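Local coordinates for cell wall surface anchor family protein (Streptococcus agalactiae, PDB 3PHS), which serves as the minor pilin GBS52 of the bacterial surface pilus and mediates adhesion to lung epithelial cells through an IgG-like domain, at residues Q48-K53 / Q77-A82; D59-W64 / A116-L121; T16-E21 / Q87-F92. One frame throughout, in Å; residues are numbered along the deposited sequence.

Contact 1 (Q48-K53 / Q77-A82); sequences QLYQLK and QQVFEA
Leu49 and Phe80 form a hydrogen-bonded pair in an antiparallel ladder on the border of a four-stranded sheet, in the N-terminal beta-sandwich of this Ig-like pilin. Their backbones bond twice: Leu49 N gives to Phe80 O at 2.8 Å, nearly straight at 171°, and Phe80 N returns to Leu49 O at 2.9 Å. The ladder carries on toward Gln51, whose N reaches Gln78 O at 2.9 Å, while Gln77 N closes on Gln51 O at 2.7 Å just where the chain turns a corner. The non-hydrogen-bonded pair Tyr50 and Val79 sends both side chains to the same face of the sheet. There they lie side by side, and Val79 CG1 stands over one face of the phenol ring, 4.0 Å from its centroid, in a CH-pi contact. Gln51 is the polar centrepiece. Its CG is anti to the backbone N (chi1 -166°), which starts the extended chain off beside Gln78. The two side chains lie side by side, pointing the same way, with their amide planes turned 49° apart, and Gln78 NE2 donates to Gln51 OE1 over 3.0 Å, somewhat out of the carbonyl plane. On its other branch, Gln51 NE2 rests against the aliphatic part of Gln77, 3.1 Å from CG. Out at the exposed end, Lys53 crosses Gln77 at about a right angle, and its NZ makes only a weak bond to Gln77 OE1 at 3.3 Å. Strand 46-52 runs between strands 76-83 and 98-106, taking backbone bonds from both. Tyr50 touches Trp64 of helix 60-65, whereas Leu49 and Phe80 turn to the opposite face and meet Phe92 of strand 89-95, inside the sandwich.

Contact 2 (D59-W64 / A116-L121); sequences DLLAHW and AFLVDL
Leu118 turns toward the first turn of helix 60-65, and of its atoms the methyl CD1 makes the contacts. This methyl lies anti to CA (chi2 170°), which carries it outward to the helix. There it fits against two successive residues. Leu60 crosses Leu118 at about a right angle and offers CB, CG and CD2, with Leu60 CB 3.9 Å from Leu118 CD1. Leu61 meets the same methyl with its backbone and the root of its side chain: Leu61 N is 3.7 Å from Leu118 CD1, and Leu61 CB stands 4.0 Å away from it. The rest of Leu61 goes a different way. Its CG is anti to the backbone N (chi1 178°), and its CD1 touches the strand's backbone, 3.9 Å from Ala116 O and 4.1 Å from Phe117 CA. Leu118 thus meets both leucines at CD1, and Leu61 alone also touches the backbone of the two residues before it. The short helix and strand segments run at 128° to each other, their axes 8.7 Å apart at the closest. Tyr101 of strand 98-106 packs beside the contact, touching both Ala116 and Leu118, and its ring meets that of Trp64. No hydrogen bond joins the two segments. The helix is held here by dispersion between aliphatic groups, a contact without directional bonds that buries 215 Å² at the surface of the domain.

Contact 3 (T16-E21 / Q87-F92); sequences TIVHLE and QGKATF
The Phe92 ring meets Ile17 obliquely, neither squarely over a face nor at an edge, with Ile17 CG1 3.6 Å from Phe92 CE2. Ile17 CG1 lies anti to its own carbonyl carbon (chi1 -58°), which sets this branch toward the ring. Around the same ring gather Tyr47, Leu49, Phe80 and Ala82, residues of the facing sheet. Ala90 shares the inward face, its CB 4.1 Å from Ile17 CB. The second flat group, the imidazole of His19, leads away from strand 89-95, and its ND1 is hydrogen-bonded to Tyr47 OH. The backbones form an antiparallel ladder. Ile17 N donates to Ala90 O at 2.9 Å and Ala90 N to Ile17 O at 2.8 Å. A third bond, His19 N to Gly88 O at 2.8 Å, is almost perfectly straight (179°). Gly88 has a positive phi of 74°, a backbone shape that favours glycine. On the face of Thr16, Val18 and Lys89, the methylenes of exposed Lys89 lie against Thr16 CG2, which is 3.8 Å from Lys89 CG, and against Val18 CG2, while Val18 is also packed by Val126 and Tyr128. The two faces therefore differ in character: aliphatic and aromatic groups pack inside, an exposed lysine lends its long stem to the other, and the backbone bonds supply the directional hold between the strands.

How the contacts relate
From the N terminus, residues 16-21 come first, and when strand 89-95 pairs back on them contact 3 closes the longest of the three loops, with both segments of contact 1 inside it. Within that span, contact 1 brings 77-82 home to 48-53 after a helical excursion. Residues 59-64 leave from this excursion, so contact 2, completed only at 116-121, crosses both other contacts along the chain. Contacts 1 and 2 attach to the same four-stranded sheet, one at the 76-83 border and the other at strand 109-121, and Trp64 packs on Leu52 where they touch. Contact 3 belongs to the facing sheet, and Phe117 meets Ile17 where contacts 2 and 3 touch.

Contact 1 (Q48-K53 / Q77-A82)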
loop_
_atom_site.group_PDB
_atom_site.type_symbol
_atom_site.label_atom_id
_atom_site.label_comp_id
_atom_site.label_asym_id
_atom_site.label_seq_id
_atom_site.Cartn_x
_atom_site.Cartn_y
_atom_site.Cartn_z
ATOM N N GLN A 48 -6.444 -15.331 -0.991
ATOM C CA GLN A 48 -7.548 -15.932 -0.272
ATOM C C GLN A 48 -8.829 -15.736 -1.053
ATOM O O GLN A 48 -9.056 -14.668 -1.616
ATOM C CB GLN A 48 -7.666 -15.338 1.126
ATOM C CG GLN A 48 -6.454 -15.674 1.924
ATOM C CD GLN A 48 -6.471 -15.143 3.325
ATOM O OE1 GLN A 48 -5.670 -15.590 4.157
ATOM N NE2 GLN A 48 -7.357 -14.197 3.609
ATOM N N LEU A 49 -9.669 -16.771 -1.036
ATOM C CA LEU A 49 -10.959 -16.744 -1.704
ATOM C C LEU A 49 -12.056 -17.000 -0.680
ATOM O O LEU A 49 -12.023 -18.017 0.012
ATOM C CB LEU A 49 -10.986 -17.769 -2.857
ATOM C CG LEU A 49 -10.466 -17.385 -4.256
ATOM C CD1 LEU A 49 -11.432 -16.474 -4.962
ATOM C CD2 LEU A 49 -9.071 -16.757 -4.282
ATOM N N TYR A 50 -13.010 -16.069 -0.589
ATOM C CA TYR A 50 -14.104 -16.116 0.386
ATOM C C TYR A 50 -15.389 -16.485 -0.342
ATOM O O TYR A 50 -15.836 -15.763 -1.234
ATOM C CB TYR A 50 -14.223 -14.781 1.116
ATOM C CG TYR A 50 -13.041 -14.565 2.030
ATOM C CD1 TYR A 50 -11.823 -14.090 1.531
ATOM C CD2 TYR A 50 -13.114 -14.924 3.371
ATOM C CE1 TYR A 50 -10.720 -13.924 2.374
ATOM C CE2 TYR A 50 -12.018 -14.772 4.219
ATOM C CZ TYR A 50 -10.839 -14.258 3.717
ATOM O OH TYR A 50 -9.775 -14.139 4.565
ATOM N N GLN A 51 -15.931 -17.650 -0.003
ATOM C CA GLN A 51 -17.179 -18.120 -0.600
ATOM C C GLN A 51 -18.360 -17.320 -0.031
ATOM O O GLN A 51 -18.621 -17.374 1.171
ATOM C CB GLN A 51 -17.343 -19.590 -0.240
ATOM C CG GLN A 51 -18.374 -20.374 -1.002
ATOM C CD GLN A 51 -18.304 -21.818 -0.519
ATOM O OE1 GLN A 51 -17.657 -22.660 -1.135
ATOM N NE2 GLN A 51 -18.858 -22.068 0.636
ATOM N N LEU A 52 -19.072 -16.589 -0.888
ATOM C CA LEU A 52 -20.199 -15.763 -0.421
ATOM C C LEU A 52 -21.355 -16.613 0.102
ATOM O O LEU A 52 -21.615 -17.692 -0.420
ATOM C CB LEU A 52 -20.710 -14.829 -1.524
ATOM C CG LEU A 52 -20.047 -13.459 -1.621
ATOM C CD1 LEU A 52 -18.541 -13.587 -1.913
ATOM C CD2 LEU A 52 -20.741 -12.608 -2.669
ATOM N N LYS A 53 -22.002 -16.121 1.156
ATOM C CA LYS A 53 -23.235 -16.738 1.667
ATOM C C LYS A 53 -24.467 -16.104 1.052
ATOM O O LYS A 53 -25.512 -16.742 0.968
ATOM C CB LYS A 53 -23.304 -16.615 3.191
ATOM C CG LYS A 53 -22.235 -17.406 3.923
ATOM C CD LYS A 53 -22.453 -17.387 5.445
ATOM C CE LYS A 53 -23.038 -18.699 5.961
ATOM N NZ LYS A 53 -24.244 -19.190 5.205
ATOM N N GLN A 77 -18.898 -18.397 3.706
ATOM C CA GLN A 77 -19.354 -19.781 3.992
ATOM C C GLN A 77 -18.206 -20.774 4.172
ATOM O O GLN A 77 -18.274 -21.615 5.067
ATOM C CB GLN A 77 -20.306 -20.290 2.896
ATOM C CG GLN A 77 -20.787 -21.751 3.047
ATOM C CD GLN A 77 -22.235 -21.883 3.524
ATOM O OE1 GLN A 77 -23.175 -21.348 2.895
ATOM N NE2 GLN A 77 -22.430 -22.617 4.630
ATOM N N GLN A 78 -17.222 -20.727 3.264
ATOM C CA GLN A 78 -15.966 -21.482 3.282
ATOM C C GLN A 78 -14.885 -20.455 2.856
ATOM O O GLN A 78 -15.193 -19.476 2.167
ATOM C CB GLN A 78 -15.955 -22.642 2.266
ATOM C CG GLN A 78 -16.603 -23.975 2.712
ATOM C CD GLN A 78 -16.306 -25.133 1.757
ATOM O OE1 GLN A 78 -15.639 -26.092 2.130
ATOM N NE2 GLN A 78 -16.795 -25.043 0.529
ATOM N N VAL A 79 -13.649 -20.670 3.288
ATOM C CA VAL A 79 -12.513 -19.822 2.915
ATOM C C VAL A 79 -11.413 -20.740 2.365
ATOM O O VAL A 79 -11.172 -21.828 2.901
ATOM C CB VAL A 79 -11.982 -19.016 4.136
ATOM C CG1 VAL A 79 -10.777 -18.133 3.755
ATOM C CG2 VAL A 79 -13.098 -18.171 4.770
ATOM N N PHE A 80 -10.762 -20.311 1.285
ATOM C CA PHE A 80 -9.716 -21.110 0.651
ATOM C C PHE A 80 -8.492 -20.235 0.485
ATOM O O PHE A 80 -8.640 -19.042 0.243
ATOM C CB PHE A 80 -10.156 -21.570 -0.731
ATOM C CG PHE A 80 -11.400 -22.429 -0.722
ATOM C CD1 PHE A 80 -12.655 -21.844 -0.602
ATOM C CD2 PHE A 80 -11.301 -23.807 -0.859
ATOM C CE1 PHE A 80 -13.822 -22.637 -0.586
ATOM C CE2 PHE A 80 -12.463 -24.605 -0.860
ATOM C CZ PHE A 80 -13.715 -24.004 -0.710
ATOM N N GLU A 81 -7.306 -20.821 0.609
ATOM C CA GLU A 81 -6.054 -20.076 0.372
ATOM C C GLU A 81 -5.141 -20.824 -0.586
ATOM O O GLU A 81 -5.124 -22.081 -0.620
ATOM C CB GLU A 81 -5.293 -19.753 1.680
ATOM C CG GLU A 81 -4.681 -20.952 2.427
ATOM C CD GLU A 81 -3.211 -20.760 2.921
ATOM O OE1 GLU A 81 -2.955 -19.778 3.695
ATOM O OE2 GLU A 81 -2.323 -21.628 2.560
ATOM N N ALA A 82 -4.354 -20.065 -1.344
ATOM C CA ALA A 82 -3.294 -20.652 -2.154
ATOM C C ALA A 82 -2.210 -19.637 -2.354
ATOM O O ALA A 82 -2.480 -18.433 -2.448
ATOM C CB ALA A 82 -3.815 -21.158 -3.536
#

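Contact 2 (D59-W64 / A116-L121)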
loop_
_atom_site.group_PDB
_atom_site.type_symbol
_atom_site.label_atom_id
_atom_site.label_comp_id
_atom_site.label_asym_id
_atom_site.label_seq_id
_atom_site.Cartn_x
_atom_site.Cartn_y
_atom_site.Cartn_z
ATOM N N ASP A 59 -24.408 -3.716 -4.855
ATOM C CA ASP A 59 -23.043 -3.206 -4.950
ATOM C C ASP A 59 -22.139 -4.218 -4.251
ATOM O O ASP A 59 -21.529 -3.932 -3.231
ATOM C CB ASP A 59 -22.920 -1.835 -4.274
ATOM C CG ASP A 59 -23.676 -0.754 -5.007
ATOM O OD1 ASP A 59 -23.426 -0.583 -6.216
ATOM O OD2 ASP A 59 -24.526 -0.086 -4.376
ATOM N N LEU A 60 -22.084 -5.419 -4.803
ATOM C CA LEU A 60 -21.474 -6.562 -4.119
ATOM C C LEU A 60 -19.962 -6.428 -3.947
ATOM O O LEU A 60 -19.414 -6.720 -2.869
ATOM C CB LEU A 60 -21.786 -7.829 -4.906
ATOM C CG LEU A 60 -21.751 -9.152 -4.169
ATOM C CD1 LEU A 60 -22.653 -9.141 -2.914
ATOM C CD2 LEU A 60 -22.175 -10.244 -5.162
ATOM N N LEU A 61 -19.278 -6.007 -5.004
ATOM C CA LEU A 61 -17.828 -5.851 -4.914
ATOM C C LEU A 61 -17.475 -4.751 -3.905
ATOM O O LEU A 61 -16.581 -4.924 -3.054
ATOM C CB LEU A 61 -17.207 -5.590 -6.295
ATOM C CG LEU A 61 -15.682 -5.348 -6.332
ATOM C CD1 LEU A 61 -14.872 -6.541 -5.800
ATOM C CD2 LEU A 61 -15.237 -4.981 -7.747
ATOM N N ALA A 62 -18.188 -3.627 -3.973
ATOM C CA ALA A 62 -17.949 -2.542 -3.009
ATOM C C ALA A 62 -18.230 -3.004 -1.580
ATOM O O ALA A 62 -17.516 -2.627 -0.656
ATOM C CB ALA A 62 -18.806 -1.306 -3.358
ATOM N N HIS A 63 -19.279 -3.803 -1.399
ATOM C CA HIS A 63 -19.590 -4.335 -0.086
ATOM C C HIS A 63 -18.431 -5.141 0.486
ATOM O O HIS A 63 -18.025 -4.940 1.632
ATOM C CB HIS A 63 -20.847 -5.206 -0.100
ATOM C CG HIS A 63 -21.088 -5.891 1.207
ATOM N ND1 HIS A 63 -21.403 -5.196 2.356
ATOM C CD2 HIS A 63 -20.990 -7.193 1.567
ATOM C CE1 HIS A 63 -21.532 -6.050 3.360
ATOM N NE2 HIS A 63 -21.290 -7.267 2.906
ATOM N N TRP A 64 -17.914 -6.056 -0.320
ATOM C CA TRP A 64 -16.821 -6.918 0.101
ATOM C C TRP A 64 -15.516 -6.145 0.284
ATOM O O TRP A 64 -14.791 -6.413 1.225
ATOM C CB TRP A 64 -16.703 -8.120 -0.851
ATOM C CG TRP A 64 -17.745 -9.125 -0.457
ATOM C CD1 TRP A 64 -19.066 -9.119 -0.792
ATOM C CD2 TRP A 64 -17.560 -10.214 0.450
ATOM N NE1 TRP A 64 -19.723 -10.164 -0.162
ATOM C CE2 TRP A 64 -18.818 -10.847 0.612
ATOM C CE3 TRP A 64 -16.453 -10.720 1.136
ATOM C CZ2 TRP A 64 -18.994 -11.982 1.422
ATOM C CZ3 TRP A 64 -16.628 -11.863 1.948
ATOM C CH2 TRP A 64 -17.889 -12.477 2.076
ATOM N N ALA A 116 -8.882 -6.443 -5.523
ATOM C CA ALA A 116 -9.735 -7.568 -5.167
ATOM C C ALA A 116 -10.822 -7.754 -6.235
ATOM O O ALA A 116 -11.149 -6.819 -6.987
ATOM C CB ALA A 116 -10.367 -7.343 -3.809
ATOM N N PHE A 117 -11.400 -8.954 -6.293
ATOM C CA PHE A 117 -12.305 -9.273 -7.399
ATOM C C PHE A 117 -13.395 -10.237 -6.945
ATOM O O PHE A 117 -13.240 -10.943 -5.942
ATOM C CB PHE A 117 -11.526 -9.916 -8.564
ATOM C CG PHE A 117 -10.626 -11.027 -8.134
ATOM C CD1 PHE A 117 -9.296 -10.765 -7.789
ATOM C CD2 PHE A 117 -11.118 -12.328 -8.011
ATOM C CE1 PHE A 117 -8.473 -11.783 -7.337
ATOM C CE2 PHE A 117 -10.296 -13.354 -7.580
ATOM C CZ PHE A 117 -8.974 -13.086 -7.241
ATOM N N LEU A 118 -14.473 -10.290 -7.710
ATOM C CA LEU A 118 -15.455 -11.350 -7.526
ATOM C C LEU A 118 -15.290 -12.370 -8.646
ATOM O O LEU A 118 -15.038 -12.000 -9.791
ATOM C CB LEU A 118 -16.874 -10.778 -7.522
ATOM C CG LEU A 118 -17.262 -10.012 -6.270
ATOM C CD1 LEU A 118 -18.587 -9.300 -6.514
ATOM C CD2 LEU A 118 -17.334 -10.963 -5.036
ATOM N N VAL A 119 -15.411 -13.653 -8.320
ATOM C CA VAL A 119 -15.430 -14.704 -9.362
ATOM C C VAL A 119 -16.819 -15.370 -9.335
ATOM O O VAL A 119 -17.246 -15.872 -8.302
ATOM C CB VAL A 119 -14.384 -15.826 -9.132
ATOM C CG1 VAL A 119 -14.237 -16.677 -10.418
ATOM C CG2 VAL A 119 -13.021 -15.283 -8.682
ATOM N N ASP A 120 -17.497 -15.372 -10.481
ATOM C CA ASP A 120 -18.750 -16.093 -10.661
ATOM C C ASP A 120 -18.353 -17.520 -11.094
ATOM O O ASP A 120 -18.250 -17.818 -12.302
ATOM C CB ASP A 120 -19.553 -15.359 -11.742
ATOM C CG ASP A 120 -20.946 -15.918 -11.973
ATOM O OD1 ASP A 120 -21.388 -16.874 -11.305
ATOM O OD2 ASP A 120 -21.610 -15.367 -12.882
ATOM N N LEU A 121 -18.081 -18.380 -10.105
ATOM C CA LEU A 121 -17.501 -19.706 -10.355
ATOM C C LEU A 121 -18.571 -20.744 -10.708
ATOM O O LEU A 121 -19.009 -21.547 -9.868
ATOM C CB LEU A 121 -16.603 -20.174 -9.193
ATOM C CG LEU A 121 -15.681 -21.348 -9.549
ATOM C CD1 LEU A 121 -14.523 -20.873 -10.466
ATOM C CD2 LEU A 121 -15.179 -22.008 -8.227
#

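Contact 3 (T16-E21 / Q87-F92)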
loop_
_atom_site.group_PDB
_atom_site.type_symbol
_atom_site.label_atom_id
_atom_site.label_comp_id
_atom_site.label_asym_id
_atom_site.label_seq_id
_atom_site.Cartn_x
_atom_site.Cartn_y
_atom_site.Cartn_z
ATOM N N THR A 16 -7.768 -20.746 -11.150
ATOM C CA THR A 16 -6.331 -20.462 -11.179
ATOM C C THR A 16 -6.175 -18.965 -11.174
ATOM O O THR A 16 -6.741 -18.301 -12.020
ATOM C CB THR A 16 -5.648 -21.027 -12.458
ATOM O OG1 THR A 16 -5.821 -22.454 -12.511
ATOM C CG2 THR A 16 -4.134 -20.706 -12.471
ATOM N N ILE A 17 -5.430 -18.437 -10.201
ATOM C CA ILE A 17 -5.158 -17.000 -10.135
ATOM C C ILE A 17 -3.748 -16.839 -10.642
ATOM O O ILE A 17 -2.840 -17.472 -10.115
ATOM C CB ILE A 17 -5.226 -16.459 -8.656
ATOM C CG1 ILE A 17 -6.586 -16.721 -7.972
ATOM C CG2 ILE A 17 -4.841 -14.983 -8.577
ATOM C CD1 ILE A 17 -7.758 -16.709 -8.811
ATOM N N VAL A 18 -3.556 -16.002 -11.664
ATOM C CA VAL A 18 -2.228 -15.820 -12.258
ATOM C C VAL A 18 -1.737 -14.426 -11.925
ATOM O O VAL A 18 -2.300 -13.427 -12.386
ATOM C CB VAL A 18 -2.235 -16.048 -13.803
ATOM C CG1 VAL A 18 -0.804 -16.137 -14.377
ATOM C CG2 VAL A 18 -2.989 -17.332 -14.157
ATOM N N HIS A 19 -0.685 -14.361 -11.107
ATOM C CA HIS A 19 -0.153 -13.088 -10.638
ATOM C C HIS A 19 1.058 -12.652 -11.479
ATOM O O HIS A 19 2.143 -13.197 -11.317
ATOM C CB HIS A 19 0.237 -13.224 -9.150
ATOM C CG HIS A 19 0.649 -11.933 -8.512
ATOM N ND1 HIS A 19 -0.093 -11.313 -7.529
ATOM C CD2 HIS A 19 1.741 -11.150 -8.708
ATOM C CE1 HIS A 19 0.503 -10.189 -7.170
ATOM N NE2 HIS A 19 1.622 -10.068 -7.864
ATOM N N LEU A 20 0.850 -11.684 -12.380
ATOM C CA LEU A 20 1.888 -11.196 -13.304
ATOM C C LEU A 20 2.118 -9.715 -13.101
ATOM O O LEU A 20 1.161 -8.936 -13.007
ATOM C CB LEU A 20 1.483 -11.427 -14.774
ATOM C CG LEU A 20 1.128 -12.877 -15.144
ATOM C CD1 LEU A 20 0.668 -12.988 -16.601
ATOM C CD2 LEU A 20 2.333 -13.788 -14.872
ATOM N N GLU A 21 3.386 -9.321 -13.029
ATOM C CA GLU A 21 3.715 -7.911 -13.078
ATOM C C GLU A 21 3.925 -7.561 -14.549
ATOM O O GLU A 21 4.889 -8.012 -15.168
ATOM C CB GLU A 21 4.954 -7.589 -12.216
ATOM C CG GLU A 21 4.629 -7.654 -10.713
ATOM C CD GLU A 21 5.815 -7.360 -9.800
ATOM O OE1 GLU A 21 6.969 -7.245 -10.281
ATOM O OE2 GLU A 21 5.572 -7.286 -8.581
ATOM N N GLN A 87 5.133 -20.480 -11.653
ATOM C CA GLN A 87 4.496 -19.861 -12.817
ATOM C C GLN A 87 3.548 -18.708 -12.430
ATOM O O GLN A 87 2.759 -18.235 -13.249
ATOM C CB GLN A 87 3.730 -20.911 -13.626
ATOM C CG GLN A 87 4.619 -21.890 -14.410
ATOM C CD GLN A 87 5.456 -22.772 -13.527
ATOM O OE1 GLN A 87 4.940 -23.510 -12.678
ATOM N NE2 GLN A 87 6.769 -22.712 -13.722
ATOM N N GLY A 88 3.643 -18.246 -11.187
ATOM C CA GLY A 88 2.801 -17.153 -10.712
ATOM C C GLY A 88 1.354 -17.567 -10.465
ATOM O O GLY A 88 0.482 -16.715 -10.286
ATOM N N LYS A 89 1.115 -18.874 -10.419
ATOM C CA LYS A 89 -0.240 -19.441 -10.281
ATOM C C LYS A 89 -0.579 -19.871 -8.872
ATOM O O LYS A 89 0.151 -20.665 -8.281
ATOM C CB LYS A 89 -0.402 -20.640 -11.220
ATOM C CG LYS A 89 -0.374 -20.215 -12.680
ATOM C CD LYS A 89 -0.542 -21.392 -13.643
ATOM C CE LYS A 89 -0.646 -20.882 -15.078
ATOM N NZ LYS A 89 -0.935 -22.012 -16.009
ATOM N N ALA A 90 -1.675 -19.321 -8.342
ATOM C CA ALA A 90 -2.261 -19.756 -7.073
ATOM C C ALA A 90 -3.471 -20.601 -7.448
ATOM O O ALA A 90 -4.441 -20.089 -8.014
ATOM C CB ALA A 90 -2.673 -18.544 -6.217
ATOM N N THR A 91 -3.378 -21.906 -7.186
ATOM C CA THR A 91 -4.372 -22.864 -7.696
ATOM C C THR A 91 -5.394 -23.236 -6.634
ATOM O O THR A 91 -5.046 -23.479 -5.468
ATOM C CB THR A 91 -3.696 -24.151 -8.246
ATOM O OG1 THR A 91 -2.928 -24.779 -7.219
ATOM C CG2 THR A 91 -2.775 -23.836 -9.436
ATOM N N PHE A 92 -6.656 -23.258 -7.046
ATOM C CA PHE A 92 -7.785 -23.564 -6.169
ATOM C C PHE A 92 -8.536 -24.728 -6.774
ATOM O O PHE A 92 -9.157 -24.593 -7.829
ATOM C CB PHE A 92 -8.699 -22.344 -6.024
ATOM C CG PHE A 92 -8.032 -21.200 -5.314
ATOM C CD1 PHE A 92 -8.158 -21.056 -3.930
ATOM C CD2 PHE A 92 -7.226 -20.313 -6.015
ATOM C CE1 PHE A 92 -7.503 -19.999 -3.246
ATOM C CE2 PHE A 92 -6.565 -19.256 -5.353
ATOM C CZ PHE A 92 -6.702 -19.103 -3.975
#